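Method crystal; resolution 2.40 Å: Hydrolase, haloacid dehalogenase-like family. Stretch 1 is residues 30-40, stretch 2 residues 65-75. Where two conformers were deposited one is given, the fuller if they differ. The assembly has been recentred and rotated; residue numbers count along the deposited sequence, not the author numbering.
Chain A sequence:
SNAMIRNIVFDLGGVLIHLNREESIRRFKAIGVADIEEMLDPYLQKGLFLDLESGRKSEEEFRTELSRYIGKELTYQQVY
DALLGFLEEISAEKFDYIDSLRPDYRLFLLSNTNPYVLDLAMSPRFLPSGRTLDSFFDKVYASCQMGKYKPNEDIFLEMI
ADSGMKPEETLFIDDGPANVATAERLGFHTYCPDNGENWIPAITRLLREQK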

# COMPACT_ATOMS: atom_id res chain seq x y z
N ALA A 30 18.60 14.43 4.55
CA ALA A 30 18.58 15.78 5.11
C ALA A 30 18.26 15.83 6.62
O ALA A 30 18.66 16.77 7.30
CB ALA A 30 17.67 16.71 4.30
N ILE A 31 17.58 14.82 7.16
CA ILE A 31 17.40 14.73 8.61
C ILE A 31 18.34 13.74 9.32
O ILE A 31 18.04 13.28 10.42
CB ILE A 31 15.95 14.44 9.04
CG1 ILE A 31 15.43 13.16 8.37
CG2 ILE A 31 15.09 15.68 8.77
CD1 ILE A 31 14.02 12.68 8.85
N GLY A 32 19.46 13.42 8.67
CA GLY A 32 20.53 12.63 9.30
C GLY A 32 20.47 11.12 9.17
O GLY A 32 21.37 10.42 9.64
N VAL A 33 19.43 10.59 8.53
CA VAL A 33 19.35 9.15 8.29
C VAL A 33 20.20 8.81 7.05
O VAL A 33 19.69 8.69 5.93
CB VAL A 33 17.90 8.63 8.16
CG1 VAL A 33 17.89 7.11 8.22
CG2 VAL A 33 17.03 9.19 9.25
N ALA A 34 21.51 8.69 7.28
CA ALA A 34 22.50 8.64 6.21
C ALA A 34 22.58 7.29 5.47
O ALA A 34 22.85 7.24 4.26
CB ALA A 34 23.89 9.03 6.78
N ASP A 35 22.36 6.20 6.21
CA ASP A 35 22.39 4.86 5.64
C ASP A 35 20.97 4.46 5.19
O ASP A 35 20.64 3.28 5.12
CB ASP A 35 22.94 3.87 6.67
CG ASP A 35 24.45 3.94 6.79
OD1 ASP A 35 25.16 3.59 5.83
OD2 ASP A 35 24.93 4.34 7.88
N ILE A 36 20.15 5.46 4.87
CA ILE A 36 18.75 5.24 4.51
C ILE A 36 18.54 4.31 3.31
O ILE A 36 17.62 3.49 3.32
CB ILE A 36 17.94 6.56 4.29
CG1 ILE A 36 16.46 6.25 4.00
CG2 ILE A 36 18.56 7.46 3.20
CD1 ILE A 36 15.70 5.67 5.21
N GLU A 37 19.38 4.46 2.29
CA GLU A 37 19.20 3.75 1.05
C GLU A 37 19.30 2.23 1.28
O GLU A 37 18.50 1.46 0.74
CB GLU A 37 20.23 4.23 0.03
CG GLU A 37 20.10 3.64 -1.35
CD GLU A 37 20.55 4.60 -2.44
OE1 GLU A 37 20.86 4.12 -3.56
OE2 GLU A 37 20.60 5.84 -2.17
N GLU A 38 20.24 1.82 2.12
CA GLU A 38 20.33 0.42 2.46
C GLU A 38 19.24 -0.02 3.46
O GLU A 38 18.79 -1.17 3.42
CB GLU A 38 21.75 0.02 2.90
CG GLU A 38 21.95 -0.32 4.38
CD GLU A 38 23.35 -0.01 4.85
OE1 GLU A 38 24.14 -0.96 5.06
OE2 GLU A 38 23.66 1.19 5.00
N MSE A 39 18.82 0.90 4.33
CA MSE A 39 17.74 0.64 5.29
C MSE A 39 16.42 0.37 4.56
O MSE A 39 15.61 -0.45 5.02
CB MSE A 39 17.57 1.78 6.30
CG MSE A 39 18.59 1.79 7.46
SE MSE A 39 17.93 2.58 9.16
CE MSE A 39 17.33 4.28 8.49
N LEU A 40 16.23 1.05 3.43
CA LEU A 40 15.03 0.93 2.59
C LEU A 40 15.12 -0.10 1.44
O LEU A 40 14.21 -0.17 0.62
CB LEU A 40 14.66 2.31 2.00
CG LEU A 40 13.48 3.10 2.58
CD1 LEU A 40 13.22 2.78 4.03
CD2 LEU A 40 13.61 4.62 2.39
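Stretch 2, residues 65-75: ELSRYIGKELT

Stretch 2 runs as helix from E65 to I70, leaves it at G71 with positive phi (67°), and continues extended through K72, E73 and L74. It lies antiparallel to stretch 1 in register: V33 CA is 6.1 Å from I70 CA, and I31 CA is 7.8 Å from L74 CA. Accordingly, L66 and Y69 of the helix reach V33, D35 and M39, I70 meets I31 to V33, and K72 and L74 of the tail lie against I31 to V33.

No hydrogen bond joins the stretches; packing accounts for the 416 Å² buried, both sides summed. V33 is the apolar hub: its CG1 lies 3.9 Å from L66 CD2, its CG2 3.9 Å from I70 CD1 and 4.1 Å from L74 CD1. Selenomethionine M39 extends this layer, with CE 3.6 Å from L66 CD2. Its selenium also sits over one face of the Y69 ring, M39 SE being 3.9 Å from the ring centroid and 27° off the normal.

Backbone atoms of stretch 1 also meet side chains: I31 O is 3.4 Å from L74 CD2 and 3.5 Å from I70 CD1. At G32, phi/psi of 90/-3 by itself calls for glycine, and an ideal CB would fall 3.0 Å from K72 NZ, a clash.

Within stretch 2, L74 N donates to S67 OG (3.1 Å, 167°), tying the tail back to the helix.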

# COMPACT_ATOMS: atom_id res chain seq x y z
N GLU A 65 13.79 4.20 18.16
CA GLU A 65 14.91 3.38 17.71
C GLU A 65 15.70 4.02 16.57
O GLU A 65 16.92 3.89 16.53
CB GLU A 65 14.46 1.95 17.34
CG GLU A 65 13.90 1.17 18.50
CD GLU A 65 14.82 1.19 19.68
OE1 GLU A 65 14.57 1.98 20.63
OE2 GLU A 65 15.83 0.44 19.66
N LEU A 66 15.01 4.71 15.67
CA LEU A 66 15.65 5.37 14.53
C LEU A 66 16.53 6.52 15.01
O LEU A 66 17.63 6.72 14.49
CB LEU A 66 14.61 5.91 13.54
CG LEU A 66 14.81 5.81 12.01
CD1 LEU A 66 14.04 6.91 11.28
CD2 LEU A 66 16.26 5.79 11.53
N SER A 67 16.01 7.28 15.98
CA SER A 67 16.77 8.33 16.67
C SER A 67 18.05 7.76 17.29
O SER A 67 19.14 8.28 17.06
CB SER A 67 15.91 8.96 17.76
OG SER A 67 14.83 9.68 17.19
N ARG A 68 17.92 6.68 18.06
CA ARG A 68 19.07 5.99 18.65
C ARG A 68 20.05 5.60 17.54
O ARG A 68 21.24 5.80 17.68
CB ARG A 68 18.59 4.75 19.43
CG ARG A 68 19.66 4.02 20.29
CD ARG A 68 19.09 2.69 20.92
NE ARG A 68 17.65 2.83 21.22
CZ ARG A 68 17.15 3.40 22.33
NH1 ARG A 68 17.96 3.85 23.28
NH2 ARG A 68 15.84 3.50 22.49
N TYR A 69 19.53 5.09 16.43
CA TYR A 69 20.33 4.61 15.30
C TYR A 69 21.20 5.70 14.64
O TYR A 69 22.34 5.46 14.26
CB TYR A 69 19.40 3.92 14.30
CG TYR A 69 20.02 3.22 13.11
CD1 TYR A 69 20.19 1.83 13.12
CD2 TYR A 69 20.36 3.92 11.95
CE1 TYR A 69 20.73 1.17 12.02
CE2 TYR A 69 20.90 3.27 10.84
CZ TYR A 69 21.07 1.90 10.87
OH TYR A 69 21.61 1.25 9.77
N ILE A 70 20.66 6.90 14.50
CA ILE A 70 21.42 7.96 13.85
C ILE A 70 22.13 8.90 14.85
O ILE A 70 22.94 9.75 14.45
CB ILE A 70 20.57 8.72 12.79
CG1 ILE A 70 19.52 9.62 13.46
CG2 ILE A 70 19.92 7.71 11.81
CD1 ILE A 70 18.82 10.58 12.48
N GLY A 71 21.84 8.72 16.14
CA GLY A 71 22.36 9.58 17.20
C GLY A 71 21.81 10.99 17.11
O GLY A 71 22.54 11.96 17.26
N LYS A 72 20.51 11.09 16.85
CA LYS A 72 19.84 12.37 16.66
C LYS A 72 18.35 12.17 16.85
O LYS A 72 17.78 11.24 16.31
CB LYS A 72 20.12 12.91 15.25
CG LYS A 72 19.95 14.42 15.07
CD LYS A 72 19.80 14.76 13.59
CE LYS A 72 20.82 15.80 13.13
NZ LYS A 72 20.98 15.79 11.63
N GLU A 73 17.72 13.06 17.61
CA GLU A 73 16.29 12.99 17.90
C GLU A 73 15.47 13.46 16.71
O GLU A 73 15.65 14.58 16.22
CB GLU A 73 15.98 13.79 19.18
CG GLU A 73 14.75 14.69 19.13
CD GLU A 73 13.52 14.06 19.76
OE1 GLU A 73 13.67 13.17 20.63
OE2 GLU A 73 12.40 14.49 19.38
N LEU A 74 14.57 12.59 16.25
CA LEU A 74 13.63 12.88 15.18
C LEU A 74 12.23 12.92 15.76
O LEU A 74 11.85 12.10 16.59
CB LEU A 74 13.70 11.82 14.07
CG LEU A 74 15.12 11.57 13.54
CD1 LEU A 74 15.19 10.30 12.74
CD2 LEU A 74 15.66 12.76 12.74
N THR A 75 11.46 13.88 15.27
CA THR A 75 10.07 14.08 15.64
C THR A 75 9.15 13.33 14.67
O THR A 75 9.56 12.95 13.56
CB THR A 75 9.73 15.60 15.57
OG1 THR A 75 9.74 16.02 14.20
CG2 THR A 75 10.75 16.40 16.31